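Local coordinates for prenyltransference for protein (Lavandula lanata, PDB 5HC8), which catalyses head-to-middle prenyl transfer giving lavandulyl diphosphate, probably from two molecules of dimethylallyl diphosphate, as a member of the undecaprenyl diphosphate synthase family, at residues I148-A151 against A152-I155; A156-E160 against H161-R165; T173-Q176 against H177-T180; W206-P209 against F210-F213. All coordinates share one frame; numbering follows the deposited sequence.

Contact 1: I148-A151 against A152-I155; sequences IVEA and ARKI
Glu-150 and Lys-154, one helical turn apart, close a salt bridge on the outer side of the helix, with Lys-154 NZ 2.8 Å from Glu-150 OE2. The carboxylate receives the ammonium on the anti lone pair of OE2, a position reached because Glu-150 bends at chi2 (62°) while Lys-154 folds over at chi4 (61°). The other oxygen, OE1, lies 3.9 Å from Arg-153 CD; the guanidinium of Arg-153 carries on past it and has Val-149 CG1 at its edge, 3.8 Å from NE. With an alanine at Glu-150 the Lys-154 ammonium is likely to lose its charged mate and swing away. Beneath the side chains, the carbonyls of Ile-148, Val-149, Glu-150 and Ala-151 take the amides of Ala-152, Arg-153, Lys-154 and Ile-155 in turn, all at 2.8 to 2.9 Å. The small residues suit close packing: Ala-151 meets Phe-174, His-177 and Leu-178 of its own chain, while Ala-152 meets Phe-174 of the second subunit. Charged residues outside and alanine, valine and isoleucine inside make this an amphipathic alpha-helix, built on i to i+4 bonds and set at the dimer interface.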
loop_
_atom_site.group_PDB
_atom_site.type_symbol
_atom_site.label_atom_id
_atom_site.label_comp_id
_atom_site.label_asym_id
_atom_site.label_seq_id
_atom_site.Cartn_x
_atom_site.Cartn_y
_atom_site.Cartn_z
ATOM N N ILE A 148 -10.122 4.314 5.397
ATOM C CA ILE A 148 -10.376 5.243 4.420
ATOM C C ILE A 148 -11.892 5.527 4.269
ATOM O O ILE A 148 -12.318 6.698 4.119
ATOM C CB ILE A 148 -9.762 4.848 3.113
ATOM C CG1 ILE A 148 -8.207 4.856 3.247
ATOM C CG2 ILE A 148 -10.221 5.741 1.957
ATOM C CD1 ILE A 148 -7.543 4.152 2.075
ATOM N N VAL A 149 -12.705 4.515 4.258
ATOM C CA VAL A 149 -14.162 4.719 4.042
ATOM C C VAL A 149 -14.743 5.503 5.221
ATOM O O VAL A 149 -15.496 6.438 5.023
ATOM C CB VAL A 149 -14.899 3.373 3.876
ATOM C CG1 VAL A 149 -16.428 3.566 3.883
ATOM C CG2 VAL A 149 -14.500 2.664 2.589
ATOM N N GLU A 150 -14.322 5.168 6.419
ATOM C CA GLU A 150 -14.827 5.801 7.636
ATOM C C GLU A 150 -14.362 7.268 7.732
ATOM O O GLU A 150 -15.157 8.189 8.117
ATOM C CB GLU A 150 -14.439 5.003 8.865
ATOM C CG GLU A 150 -14.719 5.681 10.194
ATOM C CD GLU A 150 -16.219 5.958 10.424
ATOM O OE1 GLU A 150 -17.031 5.274 9.767
ATOM O OE2 GLU A 150 -16.576 6.875 11.226
ATOM N N ALA A 151 -13.126 7.528 7.350
ATOM C CA ALA A 151 -12.677 8.908 7.109
ATOM C C ALA A 151 -13.541 9.672 6.091
ATOM O O ALA A 151 -13.938 10.859 6.337
ATOM C CB ALA A 151 -11.210 8.966 6.706
ATOM N N ALA A 152 -13.803 9.036 4.957
ATOM C CA ALA A 152 -14.667 9.579 3.926
ATOM C C ALA A 152 -16.106 9.904 4.469
ATOM O O ALA A 152 -16.653 10.997 4.165
ATOM C CB ALA A 152 -14.693 8.675 2.704
ATOM N N ARG A 153 -16.624 9.030 5.320
ATOM C CA ARG A 153 -17.953 9.199 5.874
ATOM C C ARG A 153 -17.922 10.399 6.796
ATOM O O ARG A 153 -18.786 11.263 6.693
ATOM C CB ARG A 153 -18.413 7.995 6.666
ATOM C CG ARG A 153 -18.732 6.773 5.843
ATOM C CD ARG A 153 -19.409 5.701 6.679
ATOM N NE ARG A 153 -19.567 4.475 5.897
ATOM C CZ ARG A 153 -20.608 3.641 5.960
ATOM N NH1 ARG A 153 -21.629 3.904 6.769
ATOM N NH2 ARG A 153 -20.636 2.537 5.192
ATOM N N LYS A 154 -16.933 10.447 7.702
ATOM C CA LYS A 154 -16.797 11.600 8.656
ATOM C C LYS A 154 -16.652 12.930 7.943
ATOM O O LYS A 154 -17.229 13.955 8.379
ATOM C CB LYS A 154 -15.614 11.428 9.628
ATOM C CG LYS A 154 -15.689 10.375 10.684
ATOM C CD LYS A 154 -14.319 10.314 11.390
ATOM C CE LYS A 154 -14.314 9.692 12.782
ATOM N NZ LYS A 154 -14.762 8.282 12.793
ATOM N N ILE A 155 -15.898 12.977 6.857
ATOM C CA ILE A 155 -15.727 14.174 6.076
ATOM C C ILE A 155 -17.050 14.493 5.379
ATOM O O ILE A 155 -17.473 15.661 5.321
ATOM C CB ILE A 155 -14.575 14.070 5.106
ATOM C CG1 ILE A 155 -13.277 14.248 5.879
ATOM C CG2 ILE A 155 -14.650 15.080 3.979
ATOM C CD1 ILE A 155 -12.095 13.637 5.171
#

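Contact 2: A156-E160 against H161-R165; sequences AAKVE and HGILR
From Ala-157 to Ile-163 the backbone ends helix 144-160 in a Schellman motif. The last regular i to i+4 bond runs from His-161 N to Ala-157 O. Gly-162 N then turns back to Val-159 O at 3.1 Å, coming from above the carbonyl plane, and Ile-163 N approaches Lys-158 O at 2.8 Å, a weak bond because it is strongly bent (125° at the hydrogen). Leu-164 N adds a second, longer and weak bond to the same oxygen. The reversal depends on Gly-162, whose positive phi of 83° would jam a beta carbon against the preceding carbonyl oxygen.

The side chains close over this turn. As is usual for the motif, the residue after the glycine packs back on the helix: Ile-163 CG2 touches Lys-158 CD at 4.1 Å. The long aliphatic stem of lysine suits this half-exposed place, since its ammonium continues to His-177 NE2. On the inner side, Leu-164 CB lies against Val-159 CG2, and Val-159 also packs on Ala-156 of the second subunit. Between these two residues of the turn, Val-159 CA makes a nearly straight C-H...O contact (163°) with Leu-164 O at 3.3 Å.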
loop_
_atom_site.group_PDB
_atom_site.type_symbol
_atom_site.label_atom_id
_atom_site.label_comp_id
_atom_site.label_asym_id
_atom_site.label_seq_id
_atom_site.Cartn_x
_atom_site.Cartn_y
_atom_site.Cartn_z
ATOM N N ALA A 156 -17.753 13.475 4.914
ATOM C CA ALA A 156 -18.992 13.774 4.204
ATOM C C ALA A 156 -20.045 14.342 5.231
ATOM O O ALA A 156 -20.794 15.255 4.907
ATOM C CB ALA A 156 -19.506 12.526 3.476
ATOM N N ALA A 157 -20.083 13.814 6.445
ATOM C CA ALA A 157 -20.982 14.318 7.445
ATOM C C ALA A 157 -20.714 15.784 7.720
ATOM O O ALA A 157 -21.650 16.540 7.829
ATOM C CB ALA A 157 -20.900 13.522 8.717
ATOM N N LYS A 158 -19.436 16.176 7.786
ATOM C CA LYS A 158 -19.057 17.581 7.954
ATOM C C LYS A 158 -19.472 18.473 6.814
ATOM O O LYS A 158 -19.792 19.648 7.073
ATOM C CB LYS A 158 -17.532 17.749 8.174
ATOM C CG LYS A 158 -17.066 17.281 9.538
ATOM C CD LYS A 158 -15.681 17.845 9.860
ATOM C CE LYS A 158 -15.175 17.186 11.137
ATOM N NZ LYS A 158 -13.771 17.528 11.376
ATOM N N VAL A 159 -19.448 17.941 5.586
ATOM C CA VAL A 159 -19.834 18.638 4.358
ATOM C C VAL A 159 -21.346 18.811 4.409
ATOM O O VAL A 159 -21.829 19.896 4.142
ATOM C CB VAL A 159 -19.406 17.905 3.053
ATOM C CG1 VAL A 159 -20.141 18.421 1.791
ATOM C CG2 VAL A 159 -17.911 18.089 2.794
ATOM N N GLU A 160 -22.056 17.750 4.798
ATOM C CA GLU A 160 -23.499 17.779 4.995
ATOM C C GLU A 160 -23.919 18.872 5.999
ATOM O O GLU A 160 -24.878 19.577 5.743
ATOM C CB GLU A 160 -24.017 16.420 5.473
ATOM C CG GLU A 160 -25.543 16.278 5.439
ATOM C CD GLU A 160 -26.058 14.881 5.808
ATOM O OE1 GLU A 160 -25.735 14.367 6.905
ATOM O OE2 GLU A 160 -26.830 14.299 5.013
ATOM N N HIS A 161 -23.214 18.989 7.123
ATOM C CA HIS A 161 -23.483 20.014 8.119
ATOM C C HIS A 161 -22.825 21.386 7.874
ATOM O O HIS A 161 -22.876 22.218 8.731
ATOM C CB HIS A 161 -23.105 19.516 9.510
ATOM C CG HIS A 161 -23.972 18.405 9.998
ATOM N ND1 HIS A 161 -23.464 17.205 10.444
ATOM C CD2 HIS A 161 -25.319 18.306 10.094
ATOM C CE1 HIS A 161 -24.461 16.415 10.804
ATOM N NE2 HIS A 161 -25.595 17.062 10.607
ATOM N N GLY A 162 -22.227 21.630 6.721
ATOM C CA GLY A 162 -21.721 22.927 6.376
ATOM C C GLY A 162 -20.350 23.245 6.920
ATOM O O GLY A 162 -19.818 24.290 6.586
ATOM N N ILE A 163 -19.763 22.380 7.746
ATOM C CA ILE A 163 -18.444 22.662 8.361
ATOM C C ILE A 163 -17.289 22.691 7.337
ATOM O O ILE A 163 -16.243 23.289 7.596
ATOM C CB ILE A 163 -18.137 21.610 9.406
ATOM C CG1 ILE A 163 -19.186 21.688 10.525
ATOM C CG2 ILE A 163 -16.720 21.767 9.936
ATOM C CD1 ILE A 163 -19.703 20.334 10.993
ATOM N N LEU A 164 -17.500 22.058 6.173
ATOM C CA LEU A 164 -16.449 21.813 5.193
ATOM C C LEU A 164 -17.033 21.896 3.798
ATOM O O LEU A 164 -18.104 21.386 3.550
ATOM C CB LEU A 164 -15.908 20.401 5.454
ATOM C CG LEU A 164 -14.426 20.089 5.445
ATOM C CD1 LEU A 164 -13.661 20.968 6.396
ATOM C CD2 LEU A 164 -14.230 18.631 5.836
ATOM N N ARG A 165 -16.332 22.514 2.878
ATOM C CA ARG A 165 -16.721 22.479 1.468
ATOM C C ARG A 165 -15.949 21.345 0.743
ATOM O O ARG A 165 -14.864 20.970 1.161
ATOM C CB ARG A 165 -16.373 23.812 0.780
ATOM C CG ARG A 165 -17.577 24.666 0.363
ATOM C CD ARG A 165 -17.336 26.165 0.506
ATOM N NE ARG A 165 -16.071 26.650 -0.074
ATOM C CZ ARG A 165 -14.918 26.792 0.581
ATOM N NH1 ARG A 165 -14.822 26.461 1.867
ATOM N NH2 ARG A 165 -13.851 27.276 -0.046
#

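Contact 3: T173-Q176 against H177-T180; sequences TFEQ and HLMT
His-177 folds back along Thr-173 at the C-terminal end of helix 171-176, where the alpha-helical spacing tightens into 3-10-like turns. The two side chains lie side by side and point the same way, with Thr-173 CG2 4.0 Å from His-177 CE1. Because CG stands anti to the carbonyl carbon (chi1 -68°), the imidazole turns toward the helix and ND1 donates to Thr-173 O at 2.8 Å. That oxygen lies close to the ring plane, although the donor is tilted 33° from the carbonyl plane. Thus a side-chain N-H serves the carbonyl that the His-177 amide would take in a continuing alpha-helix; Gln-176 N reaches it weakly. The other ring nitrogen, NE2, pairs with Lys-158, consistent with a neutral ring protonated on ND1. With a leucine replacing His-177, Thr-173 O would probably be left to the weak bond from Gln-176 N, and Lys-158 NZ would lose its acceptor.

The amides of His-177 and Leu-178 meanwhile reach the oxygens of Phe-174 and Glu-175 from above the carbonyl planes. Leu-178 slants across Phe-174, its CD2 4.2 Å from ring atom CE1. These apolar residues suit the buried side, where Phe-174 stacks with Trp-206 and Phe-174 and Leu-178 pack against helix 144-160. Glu-175 and Thr-180 suit a polar corner that holds one water: Trp-206 NE1 binds Glu-175 OE1 and Gln-207 NE2 binds Thr-180 OG1. The water joins the two residues, 2.8 Å from Glu-175 OE2 and 2.7 Å from Thr-180 OG1.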
loop_
_atom_site.group_PDB
_atom_site.type_symbol
_atom_site.label_atom_id
_atom_site.label_comp_id
_atom_site.label_asym_id
_atom_site.label_seq_id
_atom_site.Cartn_x
_atom_site.Cartn_y
_atom_site.Cartn_z
ATOM N N THR A 173 -6.491 17.277 5.438
ATOM C CA THR A 173 -7.830 17.108 6.025
ATOM C C THR A 173 -8.214 15.625 6.084
ATOM O O THR A 173 -8.723 15.106 7.066
ATOM C CB THR A 173 -8.860 17.901 5.162
ATOM O OG1 THR A 173 -8.494 19.302 5.227
ATOM C CG2 THR A 173 -10.251 17.704 5.721
ATOM N N PHE A 174 -7.851 14.927 5.026
ATOM C CA PHE A 174 -8.222 13.515 4.951
ATOM C C PHE A 174 -7.501 12.743 6.027
ATOM O O PHE A 174 -8.097 12.022 6.811
ATOM C CB PHE A 174 -8.015 12.997 3.524
ATOM C CG PHE A 174 -8.790 11.748 3.260
ATOM C CD1 PHE A 174 -8.314 10.547 3.715
ATOM C CD2 PHE A 174 -10.038 11.811 2.666
ATOM C CE1 PHE A 174 -9.041 9.392 3.524
ATOM C CE2 PHE A 174 -10.777 10.642 2.454
ATOM C CZ PHE A 174 -10.293 9.450 2.943
ATOM N N GLU A 175 -6.243 13.095 6.236
ATOM C CA GLU A 175 -5.407 12.517 7.269
ATOM C C GLU A 175 -5.957 12.703 8.669
ATOM O O GLU A 175 -5.934 11.804 9.501
ATOM C CB GLU A 175 -4.027 13.164 7.038
ATOM C CG GLU A 175 -2.788 12.835 7.841
ATOM C CD GLU A 175 -2.096 11.626 7.349
ATOM O OE1 GLU A 175 -1.364 11.618 6.303
ATOM O OE2 GLU A 175 -2.369 10.649 8.052
ATOM N N GLN A 176 -6.549 13.868 8.965
ATOM C CA GLN A 176 -7.031 14.119 10.347
ATOM C C GLN A 176 -8.308 13.339 10.690
ATOM O O GLN A 176 -8.740 13.283 11.830
ATOM C CB GLN A 176 -7.410 15.612 10.551
ATOM C CG GLN A 176 -6.368 16.660 10.218
ATOM C CD GLN A 176 -7.035 18.044 9.970
ATOM O OE1 GLN A 176 -8.155 18.314 10.449
ATOM N NE2 GLN A 176 -6.362 18.909 9.211
ATOM N N HIS A 177 -8.890 12.667 9.695
ATOM C CA HIS A 177 -10.095 11.838 9.951
ATOM C C HIS A 177 -9.871 10.335 9.940
ATOM O O HIS A 177 -10.816 9.562 10.172
ATOM C CB HIS A 177 -11.129 12.276 8.920
ATOM C CG HIS A 177 -11.615 13.669 9.169
ATOM N ND1 HIS A 177 -11.080 14.772 8.541
ATOM C CD2 HIS A 177 -12.529 14.139 10.062
ATOM C CE1 HIS A 177 -11.687 15.864 8.993
ATOM N NE2 HIS A 177 -12.570 15.501 9.909
ATOM N N LEU A 178 -8.624 9.913 9.720
ATOM C CA LEU A 178 -8.303 8.481 9.835
ATOM C C LEU A 178 -8.122 8.133 11.250
ATOM O O LEU A 178 -7.971 9.029 12.125
ATOM C CB LEU A 178 -7.003 8.176 9.044
ATOM C CG LEU A 178 -7.202 8.430 7.550
ATOM C CD1 LEU A 178 -5.849 8.607 6.871
ATOM C CD2 LEU A 178 -7.918 7.229 6.890
ATOM N N MET A 179 -8.093 6.825 11.499
ATOM C CA MET A 179 -7.844 6.270 12.805
ATOM C C MET A 179 -6.457 6.550 13.331
ATOM O O MET A 179 -6.277 6.513 14.542
ATOM C CB MET A 179 -8.161 4.766 12.855
ATOM C CG MET A 179 -9.657 4.488 12.791
ATOM S SD MET A 179 -10.037 2.721 12.857
ATOM C CE MET A 179 -10.357 2.410 11.150
ATOM N N THR A 180 -5.503 6.925 12.453
ATOM C CA THR A 180 -4.163 7.243 12.900
ATOM C C THR A 180 -4.077 8.717 13.329
ATOM O O THR A 180 -2.969 9.191 13.629
ATOM C CB THR A 180 -3.173 6.952 11.750
ATOM O OG1 THR A 180 -3.742 7.359 10.472
ATOM C CG2 THR A 180 -2.894 5.483 11.781
HETATM O O HOH W 1 -3.883 10.069 10.353
#

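Contact 4: W206-P209 against F210-F213; sequences WQLP and FTEF
Gln-207 is joined to Phe-210 through a water that accepts from Phe-210 N at 2.8 Å and gives a weak bond to Gln-207 O. The amide end of Gln-207 leads away from this turn.

Leu-208 comes next and meets both Thr-211 and Phe-213 with separate branches. Its CD2 rests 3.4 Å from Thr-211 OG1, a hydroxyl that is already hydrogen-bonded to Pro-188 O. Its CD1 touches Phe-213 CE1 at 4.1 Å, the two side chains meeting at about a right angle. A branched leucine suits this buried place, packing between the turn and Leu-191 of strand 190-193. A second water lies 2.7 Å from Leu-208 O and equally far from Thr-211 O, bridging them.

Pro-209 brings the chain round. Its ring holds phi near -62°, and with Phe-210 it occupies the two central positions of a turn close to type I, in which no direct backbone bond joins the ends. The two side chains cross at about a right angle, Pro-209 CB being 3.8 Å from Phe-210 CD2, and Pro-209 O lies over one face of the aromatic ring. The side chain of Phe-210 is also about 4 Å from a bound 3-methylbut-3-enyl thiodiphosphate.

The whole is a beta-turn with proline at its second position, leading into an edge strand, 212-215, of the parallel sheet within this chain, beside the second subunit, whose Arg-199 forms a salt bridge with Glu-212.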
loop_
_atom_site.group_PDB
_atom_site.type_symbol
_atom_site.label_atom_id
_atom_site.label_comp_id
_atom_site.label_asym_id
_atom_site.label_seq_id
_atom_site.Cartn_x
_atom_site.Cartn_y
_atom_site.Cartn_z
ATOM N N TRP A 206 -3.655 4.219 3.012
ATOM C CA TRP A 206 -3.356 5.636 2.958
ATOM C C TRP A 206 -1.966 5.946 3.576
ATOM O O TRP A 206 -1.229 6.816 3.063
ATOM C CB TRP A 206 -4.408 6.433 3.705
ATOM C CG TRP A 206 -4.049 7.868 3.900
ATOM C CD1 TRP A 206 -3.229 8.394 4.853
ATOM C CD2 TRP A 206 -4.450 8.961 3.047
ATOM N NE1 TRP A 206 -3.124 9.757 4.668
ATOM C CE2 TRP A 206 -3.856 10.129 3.559
ATOM C CE3 TRP A 206 -5.294 9.069 1.950
ATOM C CZ2 TRP A 206 -4.088 11.381 2.984
ATOM C CZ3 TRP A 206 -5.435 10.265 1.329
ATOM C CH2 TRP A 206 -4.892 11.434 1.889
ATOM N N GLN A 207 -1.696 5.250 4.658
ATOM C CA GLN A 207 -0.503 5.480 5.454
ATOM C C GLN A 207 0.816 5.123 4.810
ATOM O O GLN A 207 1.854 5.525 5.367
ATOM C CB GLN A 207 -0.633 4.898 6.875
ATOM C CG GLN A 207 -1.734 5.520 7.728
ATOM C CD GLN A 207 -3.165 4.989 7.508
ATOM O OE1 GLN A 207 -3.436 4.186 6.574
ATOM N NE2 GLN A 207 -4.093 5.433 8.370
ATOM N N LEU A 208 0.817 4.429 3.681
ATOM C CA LEU A 208 2.032 3.754 3.159
ATOM C C LEU A 208 2.716 4.269 1.904
ATOM O O LEU A 208 3.446 3.489 1.317
ATOM C CB LEU A 208 1.728 2.220 2.963
ATOM C CG LEU A 208 1.284 1.443 4.198
ATOM C CD1 LEU A 208 1.284 -0.057 3.814
ATOM C CD2 LEU A 208 2.208 1.631 5.402
ATOM N N PRO A 209 2.488 5.557 1.441
ATOM C CA PRO A 209 3.011 5.961 0.127
ATOM C C PRO A 209 4.540 5.895 0.059
ATOM O O PRO A 209 5.049 5.530 -0.982
ATOM C CB PRO A 209 2.499 7.422 -0.065
ATOM C CG PRO A 209 2.144 7.901 1.310
ATOM C CD PRO A 209 1.793 6.671 2.114
ATOM N N PHE A 210 5.224 6.116 1.178
ATOM C CA PHE A 210 6.728 6.132 1.171
ATOM C C PHE A 210 7.364 5.245 2.171
ATOM O O PHE A 210 8.575 5.234 2.293
ATOM C CB PHE A 210 7.271 7.586 1.223
ATOM C CG PHE A 210 6.858 8.412 -0.024
ATOM C CD1 PHE A 210 7.489 8.207 -1.233
ATOM C CD2 PHE A 210 5.826 9.303 0.064
ATOM C CE1 PHE A 210 7.114 8.920 -2.361
ATOM C CE2 PHE A 210 5.422 10.020 -1.066
ATOM C CZ PHE A 210 6.066 9.824 -2.247
ATOM N N THR A 211 6.562 4.512 2.948
ATOM C CA THR A 211 7.065 3.502 3.829
ATOM C C THR A 211 8.014 2.457 3.167
ATOM O O THR A 211 7.787 1.948 2.069
ATOM C CB THR A 211 5.861 2.744 4.373
ATOM O OG1 THR A 211 4.918 3.695 4.910
ATOM C CG2 THR A 211 6.260 1.717 5.411
ATOM N N GLU A 212 9.135 2.207 3.831
ATOM C CA GLU A 212 10.050 1.116 3.451
ATOM C C GLU A 212 9.453 -0.175 3.923
ATOM O O GLU A 212 9.062 -0.295 5.097
ATOM C CB GLU A 212 11.422 1.378 4.103
ATOM C CG GLU A 212 12.113 2.592 3.514
ATOM C CD GLU A 212 12.501 2.415 2.051
ATOM O OE1 GLU A 212 12.719 1.286 1.632
ATOM O OE2 GLU A 212 12.544 3.397 1.318
ATOM N N PHE A 213 9.377 -1.158 3.034
ATOM C CA PHE A 213 8.908 -2.485 3.385
ATOM C C PHE A 213 10.084 -3.444 3.641
ATOM O O PHE A 213 11.083 -3.449 2.905
ATOM C CB PHE A 213 8.085 -3.067 2.246
ATOM C CG PHE A 213 6.857 -2.272 1.868
ATOM C CD1 PHE A 213 6.236 -1.422 2.741
ATOM C CD2 PHE A 213 6.348 -2.389 0.635
ATOM C CE1 PHE A 213 5.063 -0.755 2.377
ATOM C CE2 PHE A 213 5.193 -1.726 0.246
ATOM C CZ PHE A 213 4.523 -0.931 1.123
HETATM O O HOH W 2 4.451 6.928 3.781
HETATM O O HOH W 3 5.808 2.537 0.383
#

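In the fold
Contacts 1 and 4 are buried, contact 3 partly so, and contact 2 lies at the surface. Contacts 1 and 2 share helix 144-160, the first using its regular bonds and the second its irregular end, where two of the bonds are weak. Contact 3 packs on that helix through Ile-155 and Ala-151, and Lys-158 links it to the end region of helix 171-176. Contact 4 joins contact 3 by hydrogen bonds and touches contact 1 where Ile-148 meets Trp-206, but stays about 12 Å from contact 2 at the nearest atoms. Contacts 3 and 4 each contain bridging water, while contact 1 adds a salt bridge on its exposed side to regular backbone bonds. All four touch the second subunit.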